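Local coordinates for melanin biosynthesis protein TyrA, putative (Shewanella oneidensis, PDB 2IIZ) that binds heme b and probably acts as a dye-decolorizing (DyP-type) peroxidase, at residues Glu17-Ser22 with His106-Arg111; Phe27-Asn32 with Glu100-Val105. All blocks are in the same frame, centred on the assembly; numbering follows the deposited sequence.

Contact 1 (Glu17-Ser22 with His106-Arg111). With EDO (1,2-ethanediol), chain D; EDO (1,2-ethanediol), chain E.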
# COMPACT_ATOMS: atom_id res chain seq x y z
N GLU A 17 -7.26 7.41 -18.63
CA GLU A 17 -6.38 6.30 -18.99
C GLU A 17 -5.75 5.73 -17.71
O GLU A 17 -5.78 6.36 -16.64
CB GLU A 17 -5.28 6.76 -19.96
CG GLU A 17 -5.77 7.19 -21.34
CD GLU A 17 -6.45 6.07 -22.11
OE1 GLU A 17 -6.13 4.88 -21.84
OE2 GLU A 17 -7.31 6.37 -22.99
N GLY A 18 -5.18 4.54 -17.83
CA GLY A 18 -4.63 3.80 -16.66
C GLY A 18 -3.51 4.53 -15.94
O GLY A 18 -2.90 5.43 -16.52
N ASN A 19 -3.25 4.12 -14.68
CA ASN A 19 -2.20 4.69 -13.82
C ASN A 19 -1.49 3.64 -13.01
O ASN A 19 -2.03 2.56 -12.78
CB ASN A 19 -2.76 5.70 -12.80
CG ASN A 19 -3.33 6.95 -13.45
OD1 ASN A 19 -4.43 6.94 -13.98
ND2 ASN A 19 -2.57 8.02 -13.42
N LEU A 20 -0.29 3.96 -12.55
CA LEU A 20 0.47 3.02 -11.73
C LEU A 20 -0.12 2.77 -10.34
O LEU A 20 0.13 1.72 -9.75
CB LEU A 20 1.92 3.48 -11.57
CG LEU A 20 2.71 3.64 -12.88
CD1 LEU A 20 4.14 4.21 -12.64
CD2 LEU A 20 2.80 2.32 -13.60
N HIS A 21 -0.91 3.71 -9.80
CA HIS A 21 -1.40 3.59 -8.42
C HIS A 21 -2.77 4.24 -8.25
O HIS A 21 -3.19 5.06 -9.05
CB HIS A 21 -0.48 4.27 -7.44
CG HIS A 21 0.94 3.76 -7.42
ND1 HIS A 21 1.28 2.53 -6.91
CD2 HIS A 21 2.10 4.35 -7.80
CE1 HIS A 21 2.59 2.37 -6.99
NE2 HIS A 21 3.12 3.46 -7.53
N SER A 22 -3.46 3.85 -7.18
CA SER A 22 -4.78 4.36 -6.88
C SER A 22 -5.15 4.17 -5.41
O SER A 22 -4.60 3.30 -4.73
CB SER A 22 -5.81 3.60 -7.71
OG SER A 22 -5.82 2.25 -7.29
N HIS A 106 -12.52 8.01 -5.47
CA HIS A 106 -11.64 7.24 -6.33
C HIS A 106 -10.50 8.12 -6.78
O HIS A 106 -10.73 9.09 -7.51
CB HIS A 106 -12.43 6.82 -7.54
CG HIS A 106 -11.66 6.06 -8.55
ND1 HIS A 106 -11.68 4.68 -8.61
CD2 HIS A 106 -10.86 6.47 -9.55
CE1 HIS A 106 -10.92 4.27 -9.61
NE2 HIS A 106 -10.41 5.34 -10.20
N LEU A 107 -9.29 7.78 -6.34
CA LEU A 107 -8.12 8.61 -6.62
C LEU A 107 -7.03 7.86 -7.35
O LEU A 107 -6.74 6.70 -7.04
CB LEU A 107 -7.53 9.18 -5.32
CG LEU A 107 -8.51 9.87 -4.38
CD1 LEU A 107 -7.81 10.31 -3.10
CD2 LEU A 107 -9.19 11.05 -5.06
N ARG A 108 -6.42 8.53 -8.33
CA ARG A 108 -5.40 7.88 -9.16
C ARG A 108 -4.20 8.74 -9.52
O ARG A 108 -4.32 9.96 -9.62
CB ARG A 108 -6.05 7.30 -10.42
CG ARG A 108 -6.26 5.82 -10.27
CD ARG A 108 -7.29 5.28 -11.14
NE ARG A 108 -6.92 5.34 -12.53
CZ ARG A 108 -7.50 4.63 -13.50
NH1 ARG A 108 -8.48 3.77 -13.22
NH2 ARG A 108 -7.10 4.79 -14.74
N CYS A 109 -3.05 8.09 -9.70
CA CYS A 109 -1.80 8.79 -10.00
C CYS A 109 -0.68 7.78 -10.28
O CYS A 109 -0.72 6.63 -9.81
CB CYS A 109 -1.39 9.65 -8.80
SG CYS A 109 -0.09 10.88 -9.11
N ASP A 110 0.32 8.22 -11.05
CA ASP A 110 1.55 7.46 -11.25
C ASP A 110 2.56 7.61 -10.09
O ASP A 110 3.63 7.01 -10.09
CB ASP A 110 2.17 7.87 -12.58
CG ASP A 110 1.26 7.55 -13.76
OD1 ASP A 110 0.35 6.71 -13.59
OD2 ASP A 110 1.43 8.12 -14.84
N ARG A 111 2.19 8.42 -9.10
CA ARG A 111 2.98 8.61 -7.89
C ARG A 111 2.09 8.30 -6.72
O ARG A 111 0.96 8.78 -6.63
CB ARG A 111 3.49 10.05 -7.78
CG ARG A 111 4.59 10.39 -8.76
CD ARG A 111 5.16 11.77 -8.56
NE ARG A 111 5.70 11.95 -7.21
CZ ARG A 111 6.47 12.99 -6.85
NH1 ARG A 111 6.79 13.92 -7.74
NH2 ARG A 111 6.92 13.10 -5.61
C1 EDO D . 1.96 5.13 -16.69
O1 EDO D . 1.19 4.84 -17.84
C2 EDO D . 3.37 5.53 -17.11
O2 EDO D . 4.04 6.21 -16.03
C1 EDO E . 6.26 7.66 -5.59
O1 EDO E . 5.88 7.57 -4.20
C2 EDO E . 5.89 6.35 -6.29
O2 EDO E . 5.85 6.45 -7.72

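Contact 2 (Phe27-Asn32 with Glu100-Val105)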
# COMPACT_ATOMS: atom_id res chain seq x y z
N PHE A 27 -16.84 6.05 2.47
CA PHE A 27 -17.28 6.82 3.64
C PHE A 27 -18.77 6.64 3.84
O PHE A 27 -19.54 6.55 2.88
CB PHE A 27 -17.06 8.33 3.47
CG PHE A 27 -15.64 8.73 3.30
CD1 PHE A 27 -14.84 9.00 4.41
CD2 PHE A 27 -15.08 8.85 2.03
CE1 PHE A 27 -13.52 9.38 4.26
CE2 PHE A 27 -13.77 9.22 1.87
CZ PHE A 27 -12.97 9.48 3.00
N ASN A 28 -19.16 6.61 5.10
CA ASN A 28 -20.55 6.63 5.49
C ASN A 28 -20.78 7.87 6.33
O ASN A 28 -19.95 8.24 7.18
CB ASN A 28 -20.94 5.35 6.23
CG ASN A 28 -21.25 4.19 5.29
OD1 ASN A 28 -21.44 4.37 4.09
ND2 ASN A 28 -21.30 2.98 5.84
N ALA A 29 -21.91 8.52 6.08
CA ALA A 29 -22.21 9.81 6.66
C ALA A 29 -22.85 9.65 8.02
O ALA A 29 -23.57 8.68 8.27
CB ALA A 29 -23.11 10.59 5.72
N ASN A 30 -22.58 10.60 8.91
CA ASN A 30 -23.19 10.62 10.23
C ASN A 30 -24.66 11.02 10.08
O ASN A 30 -25.10 11.35 8.97
CB ASN A 30 -22.41 11.56 11.17
CG ASN A 30 -20.95 11.13 11.38
OD1 ASN A 30 -20.60 9.95 11.25
ND2 ASN A 30 -20.09 12.08 11.71
N ASP A 31 -25.42 10.99 11.17
CA ASP A 31 -26.85 11.32 11.12
C ASP A 31 -27.09 12.81 10.85
O ASP A 31 -26.45 13.67 11.46
CB ASP A 31 -27.55 10.93 12.43
CG ASP A 31 -27.85 9.43 12.54
OD1 ASP A 31 -27.39 8.63 11.70
OD2 ASP A 31 -28.57 9.05 13.49
N ASN A 32 -28.02 13.09 9.93
CA ASN A 32 -28.56 14.45 9.71
C ASN A 32 -27.53 15.53 9.35
O ASN A 32 -27.63 16.67 9.79
CB ASN A 32 -29.38 14.90 10.92
CG ASN A 32 -30.41 13.86 11.36
OD1 ASN A 32 -31.06 13.21 10.53
ND2 ASN A 32 -30.56 13.69 12.67
N GLU A 100 -23.36 -1.52 0.43
CA GLU A 100 -23.40 -0.19 -0.11
C GLU A 100 -22.71 0.76 0.85
O GLU A 100 -22.73 0.52 2.07
CB GLU A 100 -24.84 0.27 -0.30
CG GLU A 100 -25.73 -0.74 -1.04
CD GLU A 100 -25.59 -0.71 -2.54
OE1 GLU A 100 -24.71 -0.01 -3.08
OE2 GLU A 100 -26.40 -1.40 -3.19
N TYR A 101 -22.12 1.82 0.28
CA TYR A 101 -21.46 2.90 1.04
C TYR A 101 -22.02 4.24 0.55
O TYR A 101 -22.34 4.37 -0.63
CB TYR A 101 -19.94 2.88 0.84
CG TYR A 101 -19.31 1.54 1.17
CD1 TYR A 101 -19.02 1.20 2.49
CD2 TYR A 101 -19.02 0.61 0.16
CE1 TYR A 101 -18.45 -0.03 2.80
CE2 TYR A 101 -18.45 -0.62 0.45
CZ TYR A 101 -18.17 -0.93 1.78
OH TYR A 101 -17.60 -2.15 2.09
N ASP A 102 -22.11 5.22 1.46
CA ASP A 102 -22.68 6.54 1.14
C ASP A 102 -21.86 7.32 0.11
O ASP A 102 -22.42 7.95 -0.79
CB ASP A 102 -22.83 7.39 2.41
CG ASP A 102 -23.90 6.86 3.36
OD1 ASP A 102 -24.62 5.91 3.00
OD2 ASP A 102 -24.01 7.41 4.47
N LEU A 103 -20.55 7.29 0.27
CA LEU A 103 -19.65 8.02 -0.62
C LEU A 103 -18.41 7.22 -0.96
O LEU A 103 -17.86 6.48 -0.13
CB LEU A 103 -19.20 9.32 0.03
CG LEU A 103 -20.26 10.37 0.33
CD1 LEU A 103 -19.60 11.47 1.15
CD2 LEU A 103 -20.87 10.94 -0.94
N PHE A 104 -17.98 7.39 -2.21
CA PHE A 104 -16.80 6.75 -2.75
C PHE A 104 -15.92 7.85 -3.35
O PHE A 104 -16.39 8.67 -4.16
CB PHE A 104 -17.22 5.72 -3.80
CG PHE A 104 -16.07 5.03 -4.51
CD1 PHE A 104 -14.89 4.70 -3.86
CD2 PHE A 104 -16.19 4.71 -5.85
CE1 PHE A 104 -13.86 4.07 -4.52
CE2 PHE A 104 -15.16 4.08 -6.52
CZ PHE A 104 -13.99 3.76 -5.85
N VAL A 105 -14.65 7.85 -2.93
CA VAL A 105 -13.65 8.72 -3.48
C VAL A 105 -12.60 7.85 -4.15
O VAL A 105 -11.88 7.06 -3.50
CB VAL A 105 -12.98 9.60 -2.39
CG1 VAL A 105 -11.87 10.43 -2.97
CG2 VAL A 105 -14.00 10.51 -1.74
O HOH W 1 -21.46 0.12 4.31

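Contact 1 (Glu17-Ser22 with His106-Arg111)
R108 reaches across to the stretch ahead of strand 21-29 and binds it twice. Its NE donates to N19 OD1 at 3.3 Å in a fairly straight bond, and its NH2 donates to E17 O at 2.8 Å with a more bent N-H...O angle of 133°. Both acceptors lie at the edge of the guanidinium, close to its plane, while both donors stand above the plane of the C=O they meet. The side chain bends at chi3 (67°), which turns NE out of the line of the chain. R108 CG rests against S22 CB at 3.4 Å.

N19 lies between R108 and D110. Its ND2 gives a weak bond to D110 OD1, with the amide and carboxylate planes 46° apart. D110 OD1 also takes the backbone N of L20 at 3.0 Å on its anti side, so one carboxylate oxygen serves two donors. L20 CG lies 3.9 Å from D110 OD1.

On the backbone, C109 N donates to H21 O at 3.1 Å, and H21 N returns a weaker bond to C109 O. S22 and R108 form the next, non-hydrogen-bonded pair, where S22 CA approaches L107 O at 3.1 Å.

Further out, Q244 accepts from R108 NH1, and A59 O and N61 ND2 hold the two ends of the N19 amide. Bonds at both ends would hold the rotation of that amide. The H21 ring meets Y112 edge-to-face and also meets H21 of the second subunit. Two bridged pairs open the antiparallel pairing of strands 21-29 and 103-109, and side chains of R108 and D110 tie on the loop before it, in the ferredoxin-like N-terminal half of a DyP-type peroxidase.

Contact 2 (Phe27-Asn32 with Glu100-Val105)
A classic beta bulge marks the start of strand 103-109, with D102 and L103 both facing F27 on strand 21-29. F27 and L103 form the hydrogen-bonded antiparallel pair. F27 N donates to L103 O at 2.8 Å, and L103 N donates back to F27 O at 2.9 Å.

Side chains carry the pairing past the bulge. N28 OD1 accepts the backbone N of D102 at 2.8 Å, with the donor nearly in line with the amide C=O (170°). N28 CG lies beside its own backbone N (chi1 -82°), and the amide turns OD1 to D102 N. The other end of this amide, ND2, gives a hydrogen bond to a water that in turn donates to E100 O. In return, D102 OD2 accepts A29 N at 2.9 Å in a straight bond (172°). It is met on the anti side, somewhat out of the carboxylate plane, and A29 CB lies against the same oxygen.

An alanine in place of D102 would probably leave A29 N without its carboxylate mate and open a gap beside A29 CB.

The pair lies inside the large antiparallel sheet, with 21-29 between 130-139 and 103-109. Helix 34-54 packs on L103 through L37 and I41. F27 CB meets L103 CB at 4.2 Å, and the F27 ring extends to V105, where CE2 touches CG2 at 3.8 Å.

In the fold
From the N terminus, the chain enters strand 21-29 at contact 1 and leaves it at contact 2. It then passes through helix 34-54, strand 61-67 and the small hairpin 89-96 before returning as strand 103-109. On the way back it meets contact 2 first, closing the shorter loop, and then contact 1, closing the longer one. Contact 2 is therefore nested inside the loop closed by contact 1, as expected for two antiparallel neighbours. The centres of the contacts lie about 23 Å apart. Both join strand 21-29 to 103-109, contact 1 at the start of 21-29 and contact 2 at its end, by helix 34-54. Contact 1 also touches the second subunit; contact 2 touches no other chain.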